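Local coordinates for putative exported protein (Bordetella pertussis, PDB 2DVZ) that binds glutamate in its interdomain cleft and probably serves as the periplasmic solute receptor of a tripartite tricarboxylate-type transport system, at residues K128-F133 and P227-A232. Residues are numbered along the deposited sequence; the frame is centred on the assembly and turned at random.
With CD (cadmium ion), chain C.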
ATOM      1  N   LYS A 128     -10.843 -17.425  15.964  1.00 18.66           N
ATOM      2  CA  LYS A 128     -10.670 -16.189  16.755  1.00 20.49           C
ATOM      3  C   LYS A 128      -9.213 -15.760  16.734  1.00 18.75           C
ATOM      4  O   LYS A 128      -8.853 -14.643  17.135  1.00 18.81           O
ATOM      5  CB  LYS A 128     -11.225 -16.347  18.204  1.00 20.61           C
ATOM      6  CG  LYS A 128     -10.275 -17.054  19.159  1.00 24.02           C
ATOM      7  CD  LYS A 128     -10.909 -17.351  20.522  1.00 23.85           C
ATOM      8  CE  LYS A 128      -9.847 -17.947  21.475  1.00 26.57           C
ATOM      9  NZ  LYS A 128     -10.370 -18.752  22.698  1.00 27.69           N
ATOM     10  N   ASP A 129      -8.380 -16.659  16.240  1.00 17.77           N
ATOM     11  CA  ASP A 129      -6.941 -16.429  16.236  1.00 16.68           C
ATOM     12  C   ASP A 129      -6.361 -17.061  14.970  1.00 16.10           C
ATOM     13  O   ASP A 129      -7.046 -17.828  14.297  1.00 16.16           O
ATOM     14  CB  ASP A 129      -6.301 -16.950  17.538  1.00 16.03           C
ATOM     15  CG  ASP A 129      -6.712 -18.378  17.871  1.00 16.46           C
ATOM     16  OD1 ASP A 129      -6.438 -19.286  17.074  1.00 17.00           O
ATOM     17  OD2 ASP A 129      -7.295 -18.638  18.944  1.00 17.74           O
ATOM     18  N   PHE A 130      -5.118 -16.705  14.656  1.00 15.69           N
ATOM     19  CA  PHE A 130      -4.353 -17.209  13.519  1.00 15.19           C
ATOM     20  C   PHE A 130      -4.247 -18.744  13.459  1.00 15.69           C
ATOM     21  O   PHE A 130      -4.390 -19.349  12.372  1.00 15.22           O
ATOM     22  CB  PHE A 130      -2.937 -16.582  13.514  1.00 14.62           C
ATOM     23  CG  PHE A 130      -2.281 -16.604  12.174  1.00 14.55           C
ATOM     24  CD1 PHE A 130      -2.447 -15.522  11.286  1.00 13.80           C
ATOM     25  CD2 PHE A 130      -1.561 -17.719  11.747  1.00 14.22           C
ATOM     26  CE1 PHE A 130      -1.880 -15.518  10.037  1.00 11.63           C
ATOM     27  CE2 PHE A 130      -0.954 -17.730  10.454  1.00 14.01           C
ATOM     28  CZ  PHE A 130      -1.116 -16.621   9.614  1.00 13.90           C
ATOM     29  N   LYS A 131      -4.002 -19.365  14.622  1.00 15.88           N
ATOM     30  CA  LYS A 131      -3.922 -20.833  14.730  1.00 15.71           C
ATOM     31  C   LYS A 131      -5.150 -21.532  14.168  1.00 14.78           C
ATOM     32  O   LYS A 131      -5.021 -22.459  13.346  1.00 15.16           O
ATOM     33  CB  LYS A 131      -3.707 -21.270  16.201  1.00 16.71           C
ATOM     34  CG  LYS A 131      -3.512 -22.771  16.340  1.00 17.20           C
ATOM     35  CD  LYS A 131      -3.043 -23.176  17.694  1.00 19.37           C
ATOM     36  CE  LYS A 131      -3.084 -24.720  17.821  1.00 20.89           C
ATOM     37  NZ  LYS A 131      -4.503 -25.273  17.884  1.00 22.82           N
ATOM     38  N   GLY A 132      -6.326 -21.092  14.612  1.00 13.62           N
ATOM     39  CA  GLY A 132      -7.613 -21.664  14.187  1.00 13.15           C
ATOM     40  C   GLY A 132      -8.051 -21.220  12.787  1.00 13.50           C
ATOM     41  O   GLY A 132      -8.865 -21.883  12.109  1.00 12.60           O
ATOM     42  N   PHE A 133      -7.537 -20.053  12.404  1.00 13.51           N
ATOM     43  CA  PHE A 133      -7.646 -19.495  11.076  1.00 13.54           C
ATOM     44  C   PHE A 133      -7.044 -20.455  10.020  1.00 13.03           C
ATOM     45  O   PHE A 133      -7.723 -20.904   9.096  1.00 12.46           O
ATOM     46  CB  PHE A 133      -6.974 -18.107  11.109  1.00 13.39           C
ATOM     47  CG  PHE A 133      -6.952 -17.388   9.788  1.00 13.82           C
ATOM     48  CD1 PHE A 133      -5.764 -16.805   9.333  1.00 11.67           C
ATOM     49  CD2 PHE A 133      -8.117 -17.282   8.991  1.00 14.54           C
ATOM     50  CE1 PHE A 133      -5.731 -16.101   8.105  1.00 12.23           C
ATOM     51  CE2 PHE A 133      -8.094 -16.589   7.746  1.00 12.84           C
ATOM     52  CZ  PHE A 133      -6.905 -15.991   7.316  1.00 13.04           C
ATOM     53  N   PRO A 227      -1.616 -10.337  16.691  1.00 10.57           N
ATOM     54  CA  PRO A 227      -0.178 -10.628  16.588  1.00 11.01           C
ATOM     55  C   PRO A 227       0.410 -10.223  15.242  1.00 11.07           C
ATOM     56  O   PRO A 227      -0.311 -10.140  14.265  1.00 11.15           O
ATOM     57  CB  PRO A 227      -0.138 -12.186  16.654  1.00 10.06           C
ATOM     58  CG  PRO A 227      -1.435 -12.579  15.994  1.00 10.24           C
ATOM     59  CD  PRO A 227      -2.429 -11.573  16.575  1.00 10.51           C
ATOM     60  N   THR A 228       1.726 -10.052  15.190  1.00 11.42           N
ATOM     61  CA  THR A 228       2.415  -9.933  13.912  1.00 11.64           C
ATOM     62  C   THR A 228       2.539 -11.315  13.265  1.00 11.71           C
ATOM     63  O   THR A 228       2.271 -12.355  13.928  1.00 11.65           O
ATOM     64  CB  THR A 228       3.797  -9.299  14.074  1.00 11.32           C
ATOM     65  OG1 THR A 228       4.722 -10.278  14.577  1.00 12.28           O
ATOM     66  CG2 THR A 228       3.710  -8.158  15.022  1.00 11.76           C
ATOM     67  N   PHE A 229       2.955 -11.330  11.989  1.00 10.81           N
ATOM     68  CA  PHE A 229       3.173 -12.574  11.284  1.00 11.22           C
ATOM     69  C   PHE A 229       4.338 -13.348  11.867  1.00 11.74           C
ATOM     70  O   PHE A 229       4.381 -14.581  11.743  1.00 12.19           O
ATOM     71  CB  PHE A 229       3.403 -12.330   9.781  1.00 11.33           C
ATOM     72  CG  PHE A 229       2.120 -12.188   8.996  1.00 11.47           C
ATOM     73  CD1 PHE A 229       1.382 -13.319   8.624  1.00 12.09           C
ATOM     74  CD2 PHE A 229       1.648 -10.931   8.627  1.00 10.55           C
ATOM     75  CE1 PHE A 229       0.180 -13.174   7.886  1.00 10.14           C
ATOM     76  CE2 PHE A 229       0.454 -10.775   7.918  1.00  9.89           C
ATOM     77  CZ  PHE A 229      -0.277 -11.902   7.551  1.00 10.15           C
ATOM     78  N   ALA A 230       5.294 -12.622  12.462  1.00 11.97           N
ATOM     79  CA  ALA A 230       6.408 -13.228  13.184  1.00 13.29           C
ATOM     80  C   ALA A 230       5.915 -13.897  14.494  1.00 14.40           C
ATOM     81  O   ALA A 230       6.297 -15.037  14.821  1.00 15.14           O
ATOM     82  CB  ALA A 230       7.508 -12.192  13.444  1.00 12.73           C
ATOM     83  N   ASP A 231       5.029 -13.215  15.219  1.00 15.34           N
ATOM     84  CA  ASP A 231       4.355 -13.854  16.360  1.00 15.84           C
ATOM     85  C   ASP A 231       3.585 -15.108  15.933  1.00 16.21           C
ATOM     86  O   ASP A 231       3.647 -16.103  16.634  1.00 16.39           O
ATOM     87  CB  ASP A 231       3.385 -12.895  17.033  1.00 15.97           C
ATOM     88  CG  ASP A 231       4.071 -11.714  17.669  1.00 16.36           C
ATOM     89  OD1 ASP A 231       5.216 -11.875  18.196  1.00 14.62           O
ATOM     90  OD2 ASP A 231       3.427 -10.631  17.679  1.00 16.71           O
ATOM     91  N   ALA A 232       2.857 -15.048  14.799  1.00 15.63           N
ATOM     92  CA  ALA A 232       2.096 -16.205  14.281  1.00 14.84           C
ATOM     93  C   ALA A 232       2.965 -17.379  13.819  1.00 14.91           C
ATOM     94  O   ALA A 232       2.454 -18.481  13.558  1.00 15.08           O
ATOM     95  CB  ALA A 232       1.195 -15.795  13.158  1.00 14.59           C
TER
HETATM   96 CD    CD C1002      -7.734 -20.765  18.523  1.00 22.28          CD
HETATM   97  O   HOH W   1      -9.849 -20.188  16.887  1.00  2.00           O
HETATM   98  O   HOH W   2      -7.202 -22.683  17.595  1.00  2.05           O
HETATM   99  O   HOH W   3      -9.039 -21.931  20.329  1.00  6.51           O
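With CG swung opposite its backbone N (chi1 -158°), Phe130 reaches from the first turn of its helix toward 227-232, while Phe229 takes the other branch, CG opposite the carbonyl carbon (chi1 -83°), and brings its CE1 corner to meet it. The methyl of Ala232 sits over one face of the Phe130 ring, 3.8 Å from CB to the ring centroid, a CH-pi contact shifted toward the CG-CD2 rim, where CB comes to 3.6 Å from CD2. On the opposite face Phe133 CD1, from the same helix, lies near the rim. The Phe229 ring stands almost perpendicular to that of Phe130, planes at 85° and centroids 5.9 Å apart, touching CE1 to CE1 at 3.8 Å in an oblique pairing. No hydrogen bond links the segments; each is shaped by its own. Asp129 is the N-cap, its OD1 accepting from Gly132 N at 3.1 Å, and the same carboxylate chelates a cadmium ion through both oxygens, OD2 at 2.2 Å, with three waters completing the observed ligands. In the loop, Asp231 N donates to Thr228 OG1 (3.0 Å), an ST motif, and Thr228 N donates back to Asp231 OD2, a reciprocal pair across the turn, consistent with a fixed turn from which Phe229 and Ala232 meet Phe130. The contact joins the start of helix 130-138 to the loop between strands 210-215 and 241-248: both phenylalanines rest on Ala213 of strand 210-215 and on Phe162 of helix 154-166, and Phe229 also meets Val119 of strand 106-121.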